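PDB 2V6K: maleylpyruvate isomerase from Ralstonia sp., which catalyses the glutathione-dependent isomerisation of maleylpyruvate to fumarylpyruvate in naphthalene degradation, working as a homodimer of the Zeta class of glutathione transferases. Local coordinates for residues Val94-Ile105 and Thr163-Gln172; Asp104-Leu114 and Trp131-Phe140. All coordinates share one frame; numbering follows the deposited sequence. Where two conformers were deposited one is given.

Interactions 1 and 2 lie side by side in the helical domain of this glutathione transferase, their centres about 13 Å apart. They share Asp104 and Ile105. The backbone passes from one to the other there, with Val101 O 2.9 Å from His106 N, a probable hydrogen bond. Ile105 is the common wedge: it packs on Gln172 in interaction 1 and on Ile136 in interaction 2. Two bound ligands meet this region. Asp104 OD1 is 2.9 Å from NN1 of the ligand seated mainly in the second subunit, whose Gln66 also bonds to Asp104. His106, Asn110 and Arg112 bind the ligand of this chain, with a weaker bond from Arg111. Interaction 2 is nested within the loop that interaction 1 closes.

Interaction 1. Residues Val94-Ile105 and Thr163-Gln172; sequences VRALAAIVGCDI and TLADCYLVPQ. With TGG (gamma-glutamyl-S-(1,2-dicarboxyethyl)cysteinylglycine), chain F.
Ala98 sits squarely over the ring of Tyr168, its CB 3.6 Å from the ring centroid, a CH-pi contact. The ring edge meets the backbone of Gly102, with Tyr168 CE1 3.9 Å from Gly102 CA. The two helix segments run nearly parallel, at 25°, with axes 8.2 Å apart. The close approach is consistent with the small residues Ala98 and Ala165, whose CA atoms are 4.5 Å apart. Leu164 CD1 reaches Ala98 CB at 3.6 Å. Val94 turns CG1 anti to its backbone N (chi1 171°) and lays it against Thr163, Leu164 and Ala165. Gln172 bends at chi2 (59°), and its amide lies against Ile105 CG2, with Gln172 CD 3.4 Å from that methyl. Asp104 OD1 takes a bond at 2.9 Å from NN1, the glutamyl amine of TGG of chain F; this ligand is bound mainly by the second subunit, whose Gln66 bonds to Asp104 OD2. Thr163 and Asp166 form a capping box at the start of helix 164-178. The contact is buried. Helix 12-24 of the thioredoxin-like domain touches Tyr168 and Pro171, helix 187-196 touches Asp166 and Val170, and helix 125-149 packs on Ala165, Leu169 and Gln172.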
# COMPACT_ATOMS: atom_id res chain seq x y z
N VAL A 94 -1.24 6.17 -12.54
CA VAL A 94 -2.48 5.90 -11.81
C VAL A 94 -2.20 5.01 -10.60
O VAL A 94 -2.71 5.27 -9.51
CB VAL A 94 -3.56 5.28 -12.73
CG1 VAL A 94 -4.76 4.81 -11.91
CG2 VAL A 94 -4.02 6.29 -13.77
N ARG A 95 -1.38 3.98 -10.78
CA ARG A 95 -1.00 3.15 -9.64
C ARG A 95 -0.22 3.94 -8.58
O ARG A 95 -0.36 3.67 -7.39
CB ARG A 95 -0.19 1.93 -10.09
CG ARG A 95 -1.02 0.87 -10.79
CD ARG A 95 -0.19 -0.37 -11.03
NE ARG A 95 -0.98 -1.48 -11.56
CZ ARG A 95 -0.76 -2.10 -12.72
NH1 ARG A 95 0.25 -1.73 -13.51
NH2 ARG A 95 -1.56 -3.10 -13.08
N ALA A 96 0.59 4.90 -9.01
CA ALA A 96 1.37 5.71 -8.06
C ALA A 96 0.45 6.60 -7.23
O ALA A 96 0.60 6.70 -6.01
CB ALA A 96 2.42 6.53 -8.78
N LEU A 97 -0.51 7.25 -7.89
CA LEU A 97 -1.49 8.07 -7.19
C LEU A 97 -2.24 7.24 -6.16
O LEU A 97 -2.39 7.64 -5.00
CB LEU A 97 -2.48 8.71 -8.18
CG LEU A 97 -1.91 9.85 -9.03
CD1 LEU A 97 -2.88 10.21 -10.15
CD2 LEU A 97 -1.60 11.08 -8.19
N ALA A 98 -2.70 6.06 -6.58
CA ALA A 98 -3.43 5.18 -5.68
C ALA A 98 -2.56 4.79 -4.49
O ALA A 98 -3.04 4.79 -3.36
CB ALA A 98 -3.92 3.93 -6.41
N ALA A 99 -1.30 4.47 -4.75
CA ALA A 99 -0.42 3.99 -3.69
C ALA A 99 -0.04 5.09 -2.68
O ALA A 99 0.20 4.79 -1.52
CB ALA A 99 0.83 3.36 -4.29
N ILE A 100 0.01 6.35 -3.11
CA ILE A 100 0.19 7.44 -2.14
C ILE A 100 -0.87 7.32 -1.06
O ILE A 100 -0.57 7.37 0.14
CB ILE A 100 0.10 8.83 -2.81
CG1 ILE A 100 1.33 9.06 -3.70
CG2 ILE A 100 -0.03 9.95 -1.75
CD1 ILE A 100 1.23 10.30 -4.56
N VAL A 101 -2.12 7.12 -1.47
CA VAL A 101 -3.22 6.97 -0.52
C VAL A 101 -3.16 5.62 0.18
O VAL A 101 -3.22 5.54 1.42
CB VAL A 101 -4.58 7.13 -1.21
CG1 VAL A 101 -5.71 6.81 -0.26
CG2 VAL A 101 -4.74 8.55 -1.76
N GLY A 102 -3.05 4.56 -0.61
CA GLY A 102 -3.22 3.21 -0.09
C GLY A 102 -2.09 2.74 0.80
O GLY A 102 -2.30 1.90 1.67
N CYS A 103 -0.88 3.25 0.55
CA CYS A 103 0.28 2.92 1.38
C CYS A 103 0.59 4.00 2.39
O CYS A 103 0.86 3.70 3.55
CB CYS A 103 1.53 2.73 0.51
SG CYS A 103 1.44 1.41 -0.72
N ASP A 104 0.57 5.25 1.95
CA ASP A 104 1.24 6.30 2.72
C ASP A 104 0.31 7.25 3.47
O ASP A 104 0.79 8.15 4.16
CB ASP A 104 2.20 7.09 1.83
CG ASP A 104 3.21 6.20 1.13
OD1 ASP A 104 3.51 5.09 1.63
OD2 ASP A 104 3.69 6.64 0.07
N ILE A 105 -1.00 7.06 3.33
CA ILE A 105 -1.96 7.82 4.13
C ILE A 105 -2.88 6.89 4.91
O ILE A 105 -2.83 6.85 6.15
CB ILE A 105 -2.82 8.80 3.30
CG1 ILE A 105 -1.96 9.70 2.42
CG2 ILE A 105 -3.65 9.65 4.26
CD1 ILE A 105 -2.78 10.58 1.48
N THR A 163 -10.77 6.52 -12.67
CA THR A 163 -9.81 5.42 -12.64
C THR A 163 -9.70 4.90 -11.22
O THR A 163 -10.32 5.45 -10.29
CB THR A 163 -8.40 5.85 -13.11
OG1 THR A 163 -7.90 6.87 -12.23
CG2 THR A 163 -8.42 6.36 -14.55
N LEU A 164 -8.91 3.85 -11.01
CA LEU A 164 -8.78 3.37 -9.65
C LEU A 164 -8.17 4.40 -8.70
O LEU A 164 -8.42 4.34 -7.50
CB LEU A 164 -8.13 1.99 -9.54
CG LEU A 164 -6.72 1.67 -10.04
CD1 LEU A 164 -5.66 2.25 -9.12
CD2 LEU A 164 -6.58 0.16 -10.15
N ALA A 165 -7.41 5.37 -9.22
CA ALA A 165 -6.89 6.42 -8.34
C ALA A 165 -8.03 7.17 -7.64
O ALA A 165 -7.95 7.47 -6.45
CB ALA A 165 -5.99 7.38 -9.10
N ASP A 166 -9.11 7.43 -8.37
CA ASP A 166 -10.27 8.12 -7.79
C ASP A 166 -10.95 7.26 -6.74
O ASP A 166 -11.51 7.79 -5.76
CB ASP A 166 -11.27 8.50 -8.87
CG ASP A 166 -10.66 9.35 -9.95
OD1 ASP A 166 -10.06 10.40 -9.63
OD2 ASP A 166 -10.78 8.97 -11.14
N CYS A 167 -10.93 5.94 -6.93
CA CYS A 167 -11.48 5.02 -5.94
C CYS A 167 -10.76 5.14 -4.61
O CYS A 167 -11.38 4.98 -3.57
CB CYS A 167 -11.41 3.57 -6.43
SG CYS A 167 -12.36 3.22 -7.90
N TYR A 168 -9.45 5.41 -4.66
CA TYR A 168 -8.68 5.62 -3.44
C TYR A 168 -8.83 7.04 -2.90
O TYR A 168 -8.91 7.24 -1.69
CB TYR A 168 -7.20 5.37 -3.69
CG TYR A 168 -6.74 3.94 -3.85
CD1 TYR A 168 -5.85 3.37 -2.93
CD2 TYR A 168 -7.13 3.16 -4.94
CE1 TYR A 168 -5.38 2.08 -3.08
CE2 TYR A 168 -6.66 1.86 -5.11
CZ TYR A 168 -5.78 1.33 -4.17
OH TYR A 168 -5.28 0.06 -4.33
N LEU A 169 -8.84 8.03 -3.79
CA LEU A 169 -8.85 9.43 -3.35
C LEU A 169 -10.12 9.82 -2.62
O LEU A 169 -10.07 10.46 -1.56
CB LEU A 169 -8.61 10.38 -4.53
CG LEU A 169 -8.58 11.86 -4.17
CD1 LEU A 169 -7.35 12.19 -3.32
CD2 LEU A 169 -8.63 12.72 -5.43
N VAL A 170 -11.27 9.46 -3.18
CA VAL A 170 -12.55 9.91 -2.63
C VAL A 170 -12.74 9.50 -1.15
O VAL A 170 -13.06 10.35 -0.32
CB VAL A 170 -13.73 9.54 -3.56
CG1 VAL A 170 -15.06 9.68 -2.86
CG2 VAL A 170 -13.68 10.42 -4.80
N PRO A 171 -12.54 8.22 -0.80
CA PRO A 171 -12.64 7.86 0.61
C PRO A 171 -11.61 8.58 1.49
O PRO A 171 -11.90 8.89 2.65
CB PRO A 171 -12.39 6.35 0.62
CG PRO A 171 -12.77 5.92 -0.76
CD PRO A 171 -12.27 7.04 -1.63
N GLN A 172 -10.44 8.87 0.94
CA GLN A 172 -9.41 9.57 1.71
C GLN A 172 -9.81 11.01 2.01
O GLN A 172 -9.50 11.54 3.10
CB GLN A 172 -8.06 9.50 1.01
CG GLN A 172 -6.91 9.96 1.88
CD GLN A 172 -6.79 9.14 3.15
OE1 GLN A 172 -6.37 7.99 3.12
NE2 GLN A 172 -7.17 9.74 4.28
OC1 TGG F . 6.70 2.20 -1.52
CO1 TGG F . 6.85 3.43 -1.69
OT1 TGG F . 7.64 3.92 -2.52
CA1 TGG F . 6.02 4.36 -0.85
NN1 TGG F . 4.70 3.79 -0.67
CB1 TGG F . 6.66 4.56 0.53
CG1 TGG F . 8.00 5.27 0.41
CD1 TGG F . 8.57 5.76 1.73
OE1 TGG F . 7.90 5.28 2.88
NN2 TGG F . 9.98 5.51 1.79
CA2 TGG F . 10.74 5.54 3.01
CO2 TGG F . 11.01 7.02 3.22
OC2 TGG F . 11.90 7.58 2.28
NN3 TGG F . 11.27 7.40 4.58
CA3 TGG F . 11.82 8.71 4.88
CO3 TGG F . 11.06 9.30 6.03
OC3 TGG F . 10.16 8.62 6.59
OT3 TGG F . 11.38 10.46 6.37
CB2 TGG F . 11.92 4.63 2.70
SG2 TGG F . 13.23 4.61 3.86
CD2 TGG F . 12.70 3.89 5.38
CE2 TGG F . 12.55 2.39 5.23
OE2 TGG F . 13.38 1.62 5.77
OF2 TGG F . 11.60 1.94 4.56
CF2 TGG F . 13.79 4.27 6.38
CH2 TGG F . 13.48 3.92 7.81
OI2 TGG F . 12.30 3.65 8.13
OJ2 TGG F . 14.42 3.91 8.63

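Interaction 2. Residues Asp104-Leu114 and Trp131-Phe140; sequences DIHPINNRRIL and WCGTWISAGF. With TGG (gamma-glutamyl-S-(1,2-dicarboxyethyl)cysteinylglycine), chain C; TGG (gamma-glutamyl-S-(1,2-dicarboxyethyl)cysteinylglycine), chain F.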
# COMPACT_ATOMS: atom_id res chain seq x y z
N ASP A 104 0.57 5.25 1.95
CA ASP A 104 1.24 6.30 2.72
C ASP A 104 0.31 7.25 3.47
O ASP A 104 0.79 8.15 4.16
CB ASP A 104 2.20 7.09 1.83
CG ASP A 104 3.21 6.20 1.13
OD1 ASP A 104 3.51 5.09 1.63
OD2 ASP A 104 3.69 6.64 0.07
N ILE A 105 -1.00 7.06 3.33
CA ILE A 105 -1.96 7.82 4.13
C ILE A 105 -2.88 6.89 4.91
O ILE A 105 -2.83 6.85 6.15
CB ILE A 105 -2.82 8.80 3.30
CG1 ILE A 105 -1.96 9.70 2.42
CG2 ILE A 105 -3.65 9.65 4.26
CD1 ILE A 105 -2.78 10.58 1.48
N HIS A 106 -3.72 6.14 4.20
CA HIS A 106 -4.76 5.37 4.85
C HIS A 106 -4.29 4.49 6.02
O HIS A 106 -4.89 4.51 7.10
CB HIS A 106 -5.57 4.52 3.86
CG HIS A 106 -6.39 3.50 4.56
ND1 HIS A 106 -5.90 2.25 4.87
CD2 HIS A 106 -7.60 3.61 5.16
CE1 HIS A 106 -6.80 1.61 5.60
NE2 HIS A 106 -7.84 2.41 5.79
N PRO A 107 -3.24 3.67 5.81
CA PRO A 107 -2.88 2.74 6.89
C PRO A 107 -2.44 3.41 8.17
O PRO A 107 -2.58 2.84 9.25
CB PRO A 107 -1.73 1.92 6.28
CG PRO A 107 -1.96 2.03 4.79
CD PRO A 107 -2.42 3.45 4.61
N ILE A 108 -1.90 4.62 8.06
CA ILE A 108 -1.33 5.32 9.21
C ILE A 108 -2.42 5.81 10.15
O ILE A 108 -2.18 5.99 11.36
CB ILE A 108 -0.48 6.54 8.78
CG1 ILE A 108 0.35 6.27 7.52
CG2 ILE A 108 0.41 6.99 9.92
CD1 ILE A 108 1.34 5.15 7.66
N ASN A 109 -3.62 6.04 9.61
CA ASN A 109 -4.73 6.61 10.38
C ASN A 109 -5.82 5.61 10.70
O ASN A 109 -6.87 5.96 11.24
CB ASN A 109 -5.33 7.79 9.63
CG ASN A 109 -4.36 8.94 9.48
OD1 ASN A 109 -3.35 9.02 10.17
ND2 ASN A 109 -4.68 9.84 8.56
N ASN A 110 -5.56 4.35 10.38
CA ASN A 110 -6.52 3.26 10.57
C ASN A 110 -6.85 3.07 12.04
O ASN A 110 -6.01 3.36 12.91
CB ASN A 110 -5.89 2.01 9.96
CG ASN A 110 -6.79 0.80 9.95
OD1 ASN A 110 -8.02 0.88 9.93
ND2 ASN A 110 -6.16 -0.37 9.95
N ARG A 111 -8.05 2.58 12.32
CA ARG A 111 -8.57 2.43 13.68
C ARG A 111 -7.56 1.83 14.65
O ARG A 111 -7.33 2.38 15.74
CB ARG A 111 -9.86 1.60 13.65
CG ARG A 111 -10.52 1.37 15.02
CD ARG A 111 -11.67 0.37 14.91
NE ARG A 111 -12.57 0.38 16.06
CZ ARG A 111 -12.38 -0.28 17.20
NH1 ARG A 111 -11.29 -1.01 17.40
NH2 ARG A 111 -13.28 -0.20 18.17
N ARG A 112 -6.95 0.70 14.28
CA ARG A 112 -6.04 0.00 15.20
C ARG A 112 -4.85 0.88 15.60
O ARG A 112 -4.33 0.76 16.71
CB ARG A 112 -5.54 -1.31 14.58
CG ARG A 112 -4.73 -1.11 13.32
CD ARG A 112 -4.40 -2.38 12.56
NE ARG A 112 -3.44 -2.03 11.51
CZ ARG A 112 -2.46 -2.80 11.07
NH1 ARG A 112 -2.31 -4.05 11.49
NH2 ARG A 112 -1.63 -2.29 10.16
N ILE A 113 -4.41 1.73 14.69
CA ILE A 113 -3.28 2.60 14.95
C ILE A 113 -3.70 3.67 15.95
O ILE A 113 -3.01 3.93 16.94
CB ILE A 113 -2.76 3.28 13.66
CG1 ILE A 113 -2.51 2.24 12.55
CG2 ILE A 113 -1.52 4.13 13.95
CD1 ILE A 113 -1.49 1.16 12.88
N LEU A 114 -4.86 4.28 15.71
CA LEU A 114 -5.36 5.31 16.62
C LEU A 114 -5.62 4.75 18.01
O LEU A 114 -5.35 5.41 19.01
CB LEU A 114 -6.61 5.97 16.03
CG LEU A 114 -6.46 6.51 14.60
CD1 LEU A 114 -7.71 7.28 14.20
CD2 LEU A 114 -5.23 7.39 14.43
N TRP A 131 -2.33 13.99 14.49
CA TRP A 131 -1.67 12.85 13.84
C TRP A 131 -2.26 12.63 12.46
O TRP A 131 -1.54 12.62 11.46
CB TRP A 131 -1.85 11.62 14.72
CG TRP A 131 -1.52 10.27 14.11
CD1 TRP A 131 -2.34 9.47 13.36
CD2 TRP A 131 -0.29 9.53 14.27
NE1 TRP A 131 -1.69 8.30 13.03
CE2 TRP A 131 -0.44 8.30 13.59
CE3 TRP A 131 0.91 9.79 14.94
CZ2 TRP A 131 0.57 7.35 13.55
CZ3 TRP A 131 1.91 8.84 14.90
CH2 TRP A 131 1.74 7.63 14.21
N CYS A 132 -3.58 12.46 12.40
CA CYS A 132 -4.22 12.14 11.13
C CYS A 132 -3.99 13.22 10.09
O CYS A 132 -3.70 12.91 8.93
CB CYS A 132 -5.72 11.90 11.32
SG CYS A 132 -6.07 10.40 12.26
N GLY A 133 -4.09 14.48 10.50
CA GLY A 133 -3.85 15.60 9.61
C GLY A 133 -2.42 15.66 9.10
O GLY A 133 -2.18 16.08 7.98
N THR A 134 -1.46 15.25 9.92
CA THR A 134 -0.07 15.22 9.50
C THR A 134 0.10 14.34 8.26
O THR A 134 0.68 14.78 7.25
CB THR A 134 0.86 14.75 10.64
OG1 THR A 134 0.75 15.67 11.73
CG2 THR A 134 2.32 14.69 10.19
N TRP A 135 -0.41 13.12 8.33
CA TRP A 135 -0.20 12.18 7.22
C TRP A 135 -1.08 12.48 6.02
O TRP A 135 -0.64 12.32 4.88
CB TRP A 135 -0.31 10.72 7.70
CG TRP A 135 0.39 10.58 9.02
CD1 TRP A 135 -0.17 10.25 10.21
CD2 TRP A 135 1.77 10.87 9.29
NE1 TRP A 135 0.78 10.28 11.21
CE2 TRP A 135 1.98 10.66 10.67
CE3 TRP A 135 2.86 11.27 8.49
CZ2 TRP A 135 3.23 10.86 11.28
CZ3 TRP A 135 4.10 11.47 9.10
CH2 TRP A 135 4.27 11.26 10.48
N ILE A 136 -2.30 12.95 6.26
CA ILE A 136 -3.18 13.35 5.16
C ILE A 136 -2.59 14.54 4.43
O ILE A 136 -2.52 14.54 3.20
CB ILE A 136 -4.61 13.64 5.65
CG1 ILE A 136 -5.27 12.33 6.08
CG2 ILE A 136 -5.42 14.32 4.55
CD1 ILE A 136 -6.53 12.51 6.91
N SER A 137 -2.14 15.56 5.16
CA SER A 137 -1.58 16.74 4.51
C SER A 137 -0.32 16.42 3.71
O SER A 137 -0.14 16.93 2.61
CB SER A 137 -1.31 17.84 5.52
OG SER A 137 -2.53 18.27 6.11
N ALA A 138 0.55 15.57 4.26
CA ALA A 138 1.77 15.21 3.55
C ALA A 138 1.43 14.48 2.25
O ALA A 138 1.99 14.79 1.19
CB ALA A 138 2.68 14.36 4.43
N GLY A 139 0.52 13.52 2.33
CA GLY A 139 0.12 12.75 1.15
C GLY A 139 -0.61 13.59 0.12
O GLY A 139 -0.35 13.46 -1.07
N PHE A 140 -1.52 14.43 0.59
CA PHE A 140 -2.26 15.33 -0.30
C PHE A 140 -1.35 16.39 -0.93
O PHE A 140 -1.57 16.78 -2.07
CB PHE A 140 -3.44 15.98 0.42
CG PHE A 140 -4.67 15.10 0.52
CD1 PHE A 140 -4.65 13.75 0.14
CD2 PHE A 140 -5.85 15.63 1.02
CE1 PHE A 140 -5.80 12.96 0.24
CE2 PHE A 140 -7.00 14.85 1.12
CZ PHE A 140 -6.98 13.52 0.74
OC1 TGG C . -6.67 -2.15 1.66
CO1 TGG C . -6.77 -3.15 2.40
OT1 TGG C . -7.67 -4.01 2.28
CA1 TGG C . -5.73 -3.33 3.47
NN1 TGG C . -4.43 -2.88 2.98
CB1 TGG C . -6.08 -2.50 4.70
CG1 TGG C . -7.37 -2.99 5.34
CD1 TGG C . -7.64 -2.43 6.73
OE1 TGG C . -6.82 -1.35 7.12
NN2 TGG C . -9.03 -2.11 6.88
CA2 TGG C . -9.53 -1.25 7.91
CO2 TGG C . -9.66 -2.18 9.11
OC2 TGG C . -10.65 -3.17 8.97
NN3 TGG C . -9.65 -1.53 10.39
CA3 TGG C . -9.99 -2.28 11.58
CO3 TGG C . -8.99 -1.99 12.66
OC3 TGG C . -8.05 -1.20 12.43
OT3 TGG C . -9.17 -2.57 13.76
CB2 TGG C . -10.80 -0.69 7.30
SG2 TGG C . -11.86 0.18 8.39
CD2 TGG C . -11.11 1.69 8.89
CE2 TGG C . -11.11 2.67 7.74
OE2 TGG C . -11.89 3.66 7.75
OF2 TGG C . -10.33 2.47 6.78
CF2 TGG C . -11.96 2.16 10.08
CH2 TGG C . -11.40 3.35 10.81
OI2 TGG C . -10.22 3.69 10.62
OJ2 TGG C . -12.17 3.98 11.58
OC1 TGG F . 6.70 2.20 -1.52
CO1 TGG F . 6.85 3.43 -1.69
OT1 TGG F . 7.64 3.92 -2.52
CA1 TGG F . 6.02 4.36 -0.85
NN1 TGG F . 4.70 3.79 -0.67
CB1 TGG F . 6.66 4.56 0.53
CG1 TGG F . 8.00 5.27 0.41
CD1 TGG F . 8.57 5.76 1.73
OE1 TGG F . 7.90 5.28 2.88
NN2 TGG F . 9.98 5.51 1.79
CA2 TGG F . 10.74 5.54 3.01
CO2 TGG F . 11.01 7.02 3.22
OC2 TGG F . 11.90 7.58 2.28
NN3 TGG F . 11.27 7.40 4.58
CA3 TGG F . 11.82 8.71 4.88
CO3 TGG F . 11.06 9.30 6.03
OC3 TGG F . 10.16 8.62 6.59
OT3 TGG F . 11.38 10.46 6.37
CB2 TGG F . 11.92 4.63 2.70
SG2 TGG F . 13.23 4.61 3.86
CD2 TGG F . 12.70 3.89 5.38
CE2 TGG F . 12.55 2.39 5.23
OE2 TGG F . 13.38 1.62 5.77
OF2 TGG F . 11.60 1.94 4.56
CF2 TGG F . 13.79 4.27 6.38
CH2 TGG F . 13.48 3.92 7.81
OI2 TGG F . 12.30 3.65 8.13
OJ2 TGG F . 14.42 3.91 8.63
O HOH W 1 1.46 10.79 3.93
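Trp131 has CG opposite the backbone N (chi1 167°), which carries the indole toward Ile108. Trp131 NE1 donates to Ile108 O at 2.9 Å, and the oxygen lies 5° out of the ring plane. The donor stands 44° out of the carbonyl plane. Leu114 CD2 packs beside this indole, 3.7 Å from Trp131 CD1. Cys132 O takes a bond from Asn109 ND2 at 3.2 Å as well as the helix bond from Ile136 N. Cys132 SG lies against the Asn109 amide carbon. Trp135 receives Ile108 CG2 over its five-membered ring, 3.6 Å from the centroid, a CH-pi contact. Asn109 OD1 meets the edge of the Trp135 indole. In the all-helical C-terminal domain of the glutathione transferase fold, the link between helices 88-104 and 111-121 carries the glutathione-binding residues His106 and Asn110. His106 NE2 donates to OF2 of TGG of chain C at 2.7 Å, Asn110 OD1 accepts from its NN3, and Arg112 N donates to its OC3. A water donates to Trp135 O and Asp104 O; Asp104 O also accepts from Arg112 of the second subunit. Ile136 CG1 meets Ile105 CG2 at 3.6 Å. Ile105 CD1 lies 3.6 Å from Gly139 CA and 3.9 Å from Phe140 CD1.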